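Local coordinates for bifunctional thiamine biosynthesis protein ThiDN (PDB 2PHP) that probably condenses a thiazole phosphate with hydroxymethylpyrimidine diphosphate to give thiamine phosphate in its C-terminal ThiN domain, the part described here, and also phosphorylates hydroxymethylpyrimidine in its kinase part, at residues A38-F43 against K81-A86; I106-D111 against Q178-T183; Y17-L22 against F65-D70. All blocks are in the same frame, centred on the assembly; numbering follows the deposited sequence.

Interaction 1. Residues A38-F43 against K81-A86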
loop_
_atom_site.group_PDB
_atom_site.type_symbol
_atom_site.label_atom_id
_atom_site.label_comp_id
_atom_site.label_asym_id
_atom_site.label_seq_id
_atom_site.Cartn_x
_atom_site.Cartn_y
_atom_site.Cartn_z
ATOM N N ALA B 38 13.975 13.820 -2.920
ATOM C CA ALA B 38 13.337 15.117 -3.051
ATOM C C ALA B 38 13.875 15.947 -4.209
ATOM O O ALA B 38 15.018 15.779 -4.654
ATOM C CB ALA B 38 13.498 15.898 -1.755
ATOM N N GLU B 39 13.037 16.858 -4.686
ATOM C CA GLU B 39 13.416 17.745 -5.775
ATOM C C GLU B 39 12.693 19.063 -5.556
ATOM O O GLU B 39 11.524 19.089 -5.148
ATOM C CB GLU B 39 13.028 17.151 -7.127
ATOM C CG GLU B 39 13.628 17.908 -8.319
ATOM C CD GLU B 39 13.245 17.297 -9.663
ATOM O OE1 GLU B 39 13.466 16.077 -9.855
ATOM O OE2 GLU B 39 12.731 18.037 -10.537
ATOM N N SER B 40 13.395 20.158 -5.824
ATOM C CA SER B 40 12.824 21.479 -5.641
ATOM C C SER B 40 12.609 22.210 -6.949
ATOM O O SER B 40 13.114 21.813 -8.010
ATOM C CB SER B 40 13.754 22.340 -4.797
ATOM O OG SER B 40 14.880 22.722 -5.571
ATOM N N LEU B 41 11.849 23.294 -6.849
ATOM C CA LEU B 41 11.609 24.168 -7.980
ATOM C C LEU B 41 12.909 24.974 -8.028
ATOM O O LEU B 41 13.685 24.980 -7.059
ATOM C CB LEU B 41 10.444 25.108 -7.676
ATOM C CG LEU B 41 9.019 24.561 -7.688
ATOM C CD1 LEU B 41 8.085 25.567 -7.009
ATOM C CD2 LEU B 41 8.588 24.289 -9.130
ATOM N N PRO B 42 13.178 25.658 -9.147
ATOM C CA PRO B 42 14.418 26.441 -9.197
ATOM C C PRO B 42 14.369 27.546 -8.130
ATOM O O PRO B 42 13.293 28.056 -7.821
ATOM C CB PRO B 42 14.411 27.001 -10.623
ATOM C CG PRO B 42 13.637 25.948 -11.391
ATOM C CD PRO B 42 12.502 25.641 -10.455
ATOM N N PHE B 43 15.524 27.895 -7.561
ATOM C CA PHE B 43 15.602 28.938 -6.537
ATOM C C PHE B 43 14.534 28.760 -5.451
ATOM O O PHE B 43 13.727 29.660 -5.199
ATOM C CB PHE B 43 15.449 30.317 -7.196
ATOM C CG PHE B 43 16.481 30.592 -8.258
ATOM C CD1 PHE B 43 17.804 30.870 -7.909
ATOM C CD2 PHE B 43 16.156 30.481 -9.607
ATOM C CE1 PHE B 43 18.784 31.025 -8.886
ATOM C CE2 PHE B 43 17.135 30.635 -10.589
ATOM C CZ PHE B 43 18.454 30.905 -10.221
ATOM N N LYS B 81 16.417 20.991 3.594
ATOM C CA LYS B 81 17.515 21.789 4.148
ATOM C C LYS B 81 18.791 21.548 3.346
ATOM O O LYS B 81 19.576 22.465 3.127
ATOM C CB LYS B 81 17.770 21.424 5.615
ATOM C CG LYS B 81 16.669 21.832 6.599
ATOM C CD LYS B 81 17.072 21.450 8.021
ATOM C CE LYS B 81 15.913 21.520 9.008
ATOM N NZ LYS B 81 15.414 22.910 9.198
ATOM N N ILE B 82 18.996 20.309 2.907
ATOM C CA ILE B 82 20.185 19.989 2.130
ATOM C C ILE B 82 20.141 20.658 0.752
ATOM O O ILE B 82 21.103 21.309 0.343
ATOM C CB ILE B 82 20.350 18.465 1.944
ATOM C CG1 ILE B 82 20.586 17.796 3.300
ATOM C CG2 ILE B 82 21.510 18.190 0.993
ATOM C CD1 ILE B 82 20.490 16.256 3.269
ATOM N N ILE B 83 19.026 20.503 0.044
ATOM C CA ILE B 83 18.880 21.098 -1.282
ATOM C C ILE B 83 18.970 22.627 -1.264
ATOM O O ILE B 83 19.702 23.215 -2.057
ATOM C CB ILE B 83 17.552 20.667 -1.941
ATOM C CG1 ILE B 83 17.564 19.145 -2.137
ATOM C CG2 ILE B 83 17.374 21.388 -3.280
ATOM C CD1 ILE B 83 16.234 18.542 -2.521
ATOM N N LEU B 84 18.234 23.273 -0.367
ATOM C CA LEU B 84 18.287 24.727 -0.287
ATOM C C LEU B 84 19.683 25.217 0.065
ATOM O O LEU B 84 20.102 26.280 -0.396
ATOM C CB LEU B 84 17.272 25.254 0.728
ATOM C CG LEU B 84 15.872 25.472 0.144
ATOM C CD1 LEU B 84 15.310 24.147 -0.358
ATOM C CD2 LEU B 84 14.964 26.083 1.198
ATOM N N SER B 85 20.410 24.449 0.876
ATOM C CA SER B 85 21.771 24.832 1.243
ATOM C C SER B 85 22.704 24.701 0.038
ATOM O O SER B 85 23.467 25.612 -0.275
ATOM C CB SER B 85 22.297 23.958 2.387
ATOM O OG SER B 85 21.646 24.250 3.611
ATOM N N ALA B 86 22.641 23.560 -0.640
ATOM C CA ALA B 86 23.493 23.330 -1.797
ATOM C C ALA B 86 23.191 24.290 -2.941
ATOM O O ALA B 86 24.099 24.678 -3.685
ATOM C CB ALA B 86 23.349 21.888 -2.277
#
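Ile83 meets the strand with both of its branches: CG2 lies anti to the backbone N while CG1 stands beside it (chi1 -63°), and an extended chi2 of 169° carries CD1 outward to Ala38. CD1 packs against the methyl of Ala38, 3.9 Å from its CB, and also reaches the backbone, 3.7 Å from Ala38 O. The other branch faces Ser40, where CG2 touches OG at 3.6 Å. The hydroxyl is turned between its own backbone N and carbonyl carbon (chi1 73°), from where OG donates to Leu41 O at 3.0 Å, approaching from above the carbonyl plane. Ser40 thus offers the isoleucine a hydroxyl already engaged along its own chain. Ala38 and Ser40 project from the face of strand 37-40 that helix 77-87 covers, in the large mixed sheet of this ThiN domain, with the two short axes 9.1 Å apart and 41° from parallel. Between them the CA-CB bond of Glu39 is directed away from helix 77-87; its side chain packs on Val11 and Leu15 of helix 8-22, and its carboxylate bonds to Ala167 N and forms a salt bridge with Arg94. Leu84 packs instead on Val50 of the adjacent strand and on Pro44.

Interaction 2. Residues I106-D111 against Q178-T183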
loop_
_atom_site.group_PDB
_atom_site.type_symbol
_atom_site.label_atom_id
_atom_site.label_comp_id
_atom_site.label_asym_id
_atom_site.label_seq_id
_atom_site.Cartn_x
_atom_site.Cartn_y
_atom_site.Cartn_z
ATOM N N ILE B 106 32.601 4.166 -0.224
ATOM C CA ILE B 106 33.073 5.534 -0.446
ATOM C C ILE B 106 34.415 5.538 -1.196
ATOM O O ILE B 106 34.565 6.234 -2.205
ATOM C CB ILE B 106 33.242 6.287 0.895
ATOM C CG1 ILE B 106 31.873 6.523 1.549
ATOM C CG2 ILE B 106 33.961 7.604 0.668
ATOM C CD1 ILE B 106 30.954 7.452 0.768
ATOM N N LYS B 107 35.383 4.763 -0.698
ATOM C CA LYS B 107 36.700 4.674 -1.340
ATOM C C LYS B 107 36.555 4.291 -2.803
ATOM O O LYS B 107 37.204 4.863 -3.669
ATOM C CB LYS B 107 37.583 3.628 -0.651
ATOM C CG LYS B 107 37.930 3.948 0.780
ATOM C CD LYS B 107 38.797 2.859 1.388
ATOM C CE LYS B 107 39.069 3.139 2.859
ATOM N NZ LYS B 107 39.819 2.023 3.503
ATOM N N LEU B 108 35.704 3.310 -3.073
ATOM C CA LEU B 108 35.484 2.862 -4.437
ATOM C C LEU B 108 34.769 3.906 -5.280
ATOM O O LEU B 108 34.768 3.812 -6.504
ATOM C CB LEU B 108 34.663 1.575 -4.452
ATOM C CG LEU B 108 35.327 0.304 -3.925
ATOM C CD1 LEU B 108 34.387 -0.864 -4.113
ATOM C CD2 LEU B 108 36.613 0.053 -4.684
ATOM N N LEU B 109 34.159 4.893 -4.631
ATOM C CA LEU B 109 33.427 5.929 -5.349
ATOM C C LEU B 109 34.238 7.183 -5.626
ATOM O O LEU B 109 34.054 7.820 -6.665
ATOM C CB LEU B 109 32.168 6.334 -4.575
ATOM C CG LEU B 109 31.016 5.341 -4.448
ATOM C CD1 LEU B 109 29.836 6.048 -3.792
ATOM C CD2 LEU B 109 30.621 4.815 -5.821
ATOM N N LYS B 110 35.120 7.539 -4.692
ATOM C CA LYS B 110 35.945 8.739 -4.812
ATOM C C LYS B 110 36.719 8.856 -6.121
ATOM O O LYS B 110 37.345 9.882 -6.395
ATOM C CB LYS B 110 36.897 8.838 -3.619
ATOM C CG LYS B 110 36.163 9.115 -2.308
ATOM C CD LYS B 110 37.108 9.409 -1.155
ATOM C CE LYS B 110 36.328 9.887 0.065
ATOM N NZ LYS B 110 37.160 9.997 1.297
ATOM N N ASP B 111 36.664 7.814 -6.937
ATOM C CA ASP B 111 37.346 7.828 -8.220
ATOM C C ASP B 111 36.364 8.094 -9.367
ATOM O O ASP B 111 36.760 8.552 -10.444
ATOM C CB ASP B 111 38.059 6.492 -8.437
ATOM C CG ASP B 111 39.116 6.219 -7.376
ATOM O OD1 ASP B 111 40.102 6.991 -7.301
ATOM O OD2 ASP B 111 38.958 5.241 -6.612
ATOM N N GLN B 178 24.929 1.583 -6.528
ATOM C CA GLN B 178 24.319 0.324 -6.119
ATOM C C GLN B 178 25.021 -0.880 -6.739
ATOM O O GLN B 178 25.251 -1.885 -6.060
ATOM C CB GLN B 178 22.830 0.318 -6.504
ATOM C CG GLN B 178 22.078 -0.947 -6.135
ATOM C CD GLN B 178 21.902 -1.110 -4.639
ATOM O OE1 GLN B 178 21.216 -0.317 -3.993
ATOM N NE2 GLN B 178 22.522 -2.139 -4.078
ATOM N N LYS B 179 25.355 -0.785 -8.022
ATOM C CA LYS B 179 26.024 -1.893 -8.701
ATOM C C LYS B 179 27.389 -2.180 -8.109
ATOM O O LYS B 179 27.804 -3.333 -8.021
ATOM C CB LYS B 179 26.139 -1.614 -10.198
ATOM C CG LYS B 179 24.816 -1.834 -10.912
ATOM C CD LYS B 179 24.867 -1.433 -12.370
ATOM C CE LYS B 179 23.488 -1.574 -13.006
ATOM N NZ LYS B 179 23.447 -1.032 -14.395
ATOM N N ILE B 180 28.080 -1.127 -7.694
ATOM C CA ILE B 180 29.390 -1.281 -7.081
ATOM C C ILE B 180 29.168 -1.972 -5.741
ATOM O O ILE B 180 29.840 -2.945 -5.405
ATOM C CB ILE B 180 30.064 0.095 -6.868
ATOM C CG1 ILE B 180 30.382 0.719 -8.231
ATOM C CG2 ILE B 180 31.307 -0.051 -5.996
ATOM C CD1 ILE B 180 31.011 2.098 -8.145
ATOM N N TYR B 181 28.191 -1.475 -4.991
ATOM C CA TYR B 181 27.867 -2.041 -3.693
ATOM C C TYR B 181 27.493 -3.522 -3.800
ATOM O O TYR B 181 27.862 -4.316 -2.933
ATOM C CB TYR B 181 26.713 -1.268 -3.055
ATOM C CG TYR B 181 26.423 -1.681 -1.635
ATOM C CD1 TYR B 181 27.329 -1.406 -0.612
ATOM C CD2 TYR B 181 25.237 -2.337 -1.309
ATOM C CE1 TYR B 181 27.061 -1.772 0.703
ATOM C CE2 TYR B 181 24.953 -2.703 0.003
ATOM C CZ TYR B 181 25.867 -2.420 1.000
ATOM O OH TYR B 181 25.592 -2.770 2.293
ATOM N N ASN B 182 26.762 -3.895 -4.851
ATOM C CA ASN B 182 26.369 -5.293 -5.018
ATOM C C ASN B 182 27.590 -6.206 -5.075
ATOM O O ASN B 182 27.569 -7.313 -4.538
ATOM C CB ASN B 182 25.533 -5.499 -6.288
ATOM C CG ASN B 182 24.137 -4.887 -6.187
ATOM O OD1 ASN B 182 23.541 -4.816 -5.102
ATOM N ND2 ASN B 182 23.601 -4.457 -7.330
ATOM N N THR B 183 28.648 -5.740 -5.734
ATOM C CA THR B 183 29.874 -6.513 -5.856
ATOM C C THR B 183 30.499 -6.658 -4.473
ATOM O O THR B 183 30.909 -7.750 -4.085
ATOM C CB THR B 183 30.876 -5.822 -6.812
ATOM O OG1 THR B 183 30.241 -5.588 -8.073
ATOM C CG2 THR B 183 32.103 -6.701 -7.042
#
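Leu108 and Leu109 meet a single residue of the C-terminal helix, Ile180, and every contact between 106-111 and 178-183 is apolar. Ile180 splits its two branches between the leucines. With CG1 beside the backbone N (chi1 -67°), CG2 lies anti to that N and touches Leu108, 3.7 Å from its CD1 and 4.0 Å from its CB; these two side chains lie alongside one another, running opposite ways. The end of the longer branch meets Leu109, CD1 to CD2 at 3.6 Å, and here the side chains cross at a slant. Leu108 is on the exposed margin of the contact, whereas Leu109 is buried. The backbones stay well separated, Leu108 CA and Ile180 CA lying 7.8 Å apart.

Hydrogen bonds serve each segment separately. Ile106 O accepts from Leu109 N at 2.8 Å and also from Lys110 N at 2.9 Å, so the turn at Leu109 and Lys110 is held by one carbonyl oxygen. In the other segment, Gln178 NE2, which is also bonded to Thr28 OG1, donates to Asn182 OD1 at 3.0 Å, with a bent N-H...O angle of 146° and the donor 45° out of the carbonyl plane of the asparagine.

The contact is plain apolar helix-helix packing within the ThiN domain, joining helix 103-109 to the C-terminal part of helix 167-185. Leu108 also packs on Leu184 and Leu109 on Ile177, extending the apolar seam along the long helix, while Ile180 touches Leu105 and Lys112. Leu109 lies on Ile147 of strand 147-150, and Ile106 on Tyr149, so helix 103-109 rests on that strand of the mixed sheet as well as on helix 167-185.

Interaction 3. Residues Y17-L22 against F65-D70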
loop_
_atom_site.group_PDB
_atom_site.type_symbol
_atom_site.label_atom_id
_atom_site.label_comp_id
_atom_site.label_asym_id
_atom_site.label_seq_id
_atom_site.Cartn_x
_atom_site.Cartn_y
_atom_site.Cartn_z
ATOM N N TYR B 17 8.991 9.636 -12.040
ATOM C CA TYR B 17 9.744 8.749 -12.916
ATOM C C TYR B 17 10.959 8.192 -12.181
ATOM O O TYR B 17 11.332 7.042 -12.381
ATOM C CB TYR B 17 10.199 9.476 -14.190
ATOM C CG TYR B 17 10.887 8.543 -15.157
ATOM C CD1 TYR B 17 10.201 7.466 -15.724
ATOM C CD2 TYR B 17 12.232 8.704 -15.476
ATOM C CE1 TYR B 17 10.840 6.570 -16.583
ATOM C CE2 TYR B 17 12.880 7.820 -16.331
ATOM C CZ TYR B 17 12.179 6.757 -16.877
ATOM O OH TYR B 17 12.824 5.870 -17.706
ATOM N N ALA B 18 11.575 9.010 -11.330
ATOM C CA ALA B 18 12.730 8.554 -10.566
ATOM C C ALA B 18 12.335 7.354 -9.711
ATOM O O ALA B 18 13.108 6.405 -9.579
ATOM C CB ALA B 18 13.254 9.676 -9.675
ATOM N N ILE B 19 11.128 7.399 -9.141
ATOM C CA ILE B 19 10.630 6.318 -8.290
ATOM C C ILE B 19 10.330 5.070 -9.135
ATOM O O ILE B 19 10.601 3.935 -8.715
ATOM C CB ILE B 19 9.334 6.744 -7.525
ATOM C CG1 ILE B 19 9.625 7.932 -6.605
ATOM C CG2 ILE B 19 8.796 5.580 -6.709
ATOM C CD1 ILE B 19 10.618 7.628 -5.506
ATOM N N TYR B 20 9.768 5.288 -10.320
ATOM C CA TYR B 20 9.449 4.192 -11.227
ATOM C C TYR B 20 10.743 3.436 -11.543
ATOM O O TYR B 20 10.745 2.206 -11.654
ATOM C CB TYR B 20 8.817 4.747 -12.505
ATOM C CG TYR B 20 8.648 3.742 -13.627
ATOM C CD1 TYR B 20 7.544 2.884 -13.676
ATOM C CD2 TYR B 20 9.599 3.651 -14.649
ATOM C CE1 TYR B 20 7.393 1.961 -14.723
ATOM C CE2 TYR B 20 9.458 2.739 -15.691
ATOM C CZ TYR B 20 8.358 1.898 -15.725
ATOM O OH TYR B 20 8.243 0.999 -16.766
ATOM N N LEU B 21 11.846 4.173 -11.674
ATOM C CA LEU B 21 13.143 3.560 -11.963
ATOM C C LEU B 21 13.670 2.835 -10.729
ATOM O O LEU B 21 14.256 1.752 -10.827
ATOM C CB LEU B 21 14.162 4.622 -12.402
ATOM C CG LEU B 21 13.956 5.282 -13.775
ATOM C CD1 LEU B 21 15.011 6.360 -14.012
ATOM C CD2 LEU B 21 14.033 4.216 -14.865
ATOM N N LEU B 22 13.454 3.439 -9.565
ATOM C CA LEU B 22 13.911 2.858 -8.313
ATOM C C LEU B 22 13.235 1.511 -8.057
ATOM O O LEU B 22 13.887 0.552 -7.638
ATOM C CB LEU B 22 13.609 3.811 -7.155
ATOM C CG LEU B 22 14.713 4.099 -6.134
ATOM C CD1 LEU B 22 15.388 2.799 -5.724
ATOM C CD2 LEU B 22 15.726 5.056 -6.729
ATOM N N PHE B 65 12.043 -3.990 -0.923
ATOM C CA PHE B 65 11.790 -2.787 -0.147
ATOM C C PHE B 65 10.389 -2.231 -0.412
ATOM O O PHE B 65 9.721 -2.646 -1.353
ATOM C CB PHE B 65 12.847 -1.737 -0.489
ATOM C CG PHE B 65 12.898 -1.378 -1.952
ATOM C CD1 PHE B 65 12.264 -0.232 -2.425
ATOM C CD2 PHE B 65 13.583 -2.184 -2.858
ATOM C CE1 PHE B 65 12.312 0.109 -3.780
ATOM C CE2 PHE B 65 13.634 -1.852 -4.220
ATOM C CZ PHE B 65 12.998 -0.701 -4.679
ATOM N N TYR B 66 9.956 -1.299 0.431
ATOM C CA TYR B 66 8.648 -0.668 0.292
ATOM C C TYR B 66 8.804 0.833 0.052
ATOM O O TYR B 66 9.602 1.504 0.734
ATOM C CB TYR B 66 7.817 -0.817 1.575
ATOM C CG TYR B 66 7.476 -2.226 1.990
ATOM C CD1 TYR B 66 6.556 -2.983 1.267
ATOM C CD2 TYR B 66 8.035 -2.784 3.142
ATOM C CE1 TYR B 66 6.194 -4.258 1.686
ATOM C CE2 TYR B 66 7.681 -4.052 3.567
ATOM C CZ TYR B 66 6.755 -4.784 2.833
ATOM O OH TYR B 66 6.371 -6.037 3.257
ATOM N N ILE B 67 8.047 1.361 -0.904
ATOM C CA ILE B 67 8.060 2.797 -1.154
ATOM C C ILE B 67 6.756 3.277 -0.517
ATOM O O ILE B 67 5.664 2.975 -1.000
ATOM C CB ILE B 67 8.120 3.111 -2.651
ATOM C CG1 ILE B 67 9.419 2.528 -3.223
ATOM C CG2 ILE B 67 8.095 4.621 -2.865
ATOM C CD1 ILE B 67 9.689 2.862 -4.665
ATOM N N VAL B 68 6.886 4.017 0.581
ATOM C CA VAL B 68 5.731 4.466 1.355
ATOM C C VAL B 68 5.339 5.938 1.254
ATOM O O VAL B 68 6.183 6.822 1.394
ATOM C CB VAL B 68 5.958 4.138 2.865
ATOM C CG1 VAL B 68 4.661 4.345 3.668
ATOM C CG2 VAL B 68 6.477 2.702 3.011
ATOM N N GLY B 69 4.048 6.188 1.047
ATOM C CA GLY B 69 3.560 7.552 0.964
ATOM C C GLY B 69 3.402 8.092 -0.448
ATOM O O GLY B 69 3.576 7.365 -1.434
ATOM N N ASP B 70 3.076 9.378 -0.540
ATOM C CA ASP B 70 2.870 10.042 -1.821
ATOM C C ASP B 70 3.863 11.169 -1.999
ATOM O O ASP B 70 4.469 11.636 -1.035
ATOM C CB ASP B 70 1.459 10.639 -1.891
ATOM C CG ASP B 70 0.390 9.640 -1.520
ATOM O OD1 ASP B 70 0.329 8.570 -2.162
ATOM O OD2 ASP B 70 -0.384 9.929 -0.585
#
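Ile19 and Ile67 bring helix 8-22 and strand 65-67 closest together, their CA atoms 8.4 Å apart, and side chains bridge the space between the backbones. Ile19 presents CG2, which lies anti to the backbone N, and this methyl touches Ile67 CD1 at 3.5 Å and Ile67 CG2 at 4.0 Å. The two isoleucines overlap side by side with their ends pointing contrary ways. Phe65, two residues back on the same side of the strand, has CG between its backbone N and carbonyl carbon (chi1 58°) and points its ring at the last turn of the helix. CZ is 3.3 Å from Leu22 O, which sits at the ring edge near its plane, and 4.4 Å from Leu22 CD1; this approach is consistent with a weak electrostatic attraction between the C-H edge and the carbonyl oxygen. Strand 65-67 pairs with 57-59 in a small antiparallel beta-hairpin outside the large mixed sheet, and these contacts attach it to helix 8-22. Cutting Phe65 back to an alanine is likely to open a gap beside Leu22 CD1 and to leave Leu22 O without its aromatic neighbour. Phe65 also packs on Ile30 and on Ile57 of the partner strand. The region borders other copies of the protein: Asp70 forms a salt bridge with Lys23 of the second subunit, and Tyr66 OH is hydrogen-bonded to Thr54 OG1 of the third subunit.

In the fold
Interactions 1 and 3 cross along the chain: helix 8-22 is followed by strand 37-40, then strand 65-67 and helix 77-87. Interaction 2 comes after both, joining helices 103-109 and 167-185. Centres of interactions 1 and 2 lie about 26 Å apart on opposite sides of the chain's centre; the centre of interaction 3 is about 20 Å from that of interaction 1 and about 22 Å from that of interaction 2. None touch, but helix 8-22 packs on strand 37-40 and on the N-terminal part of helix 167-185, whose later turns carry interaction 2. Interaction 1 is buried against the mixed sheet, whereas interaction 3 joins the separate hairpin to helix 8-22, close to two other subunits.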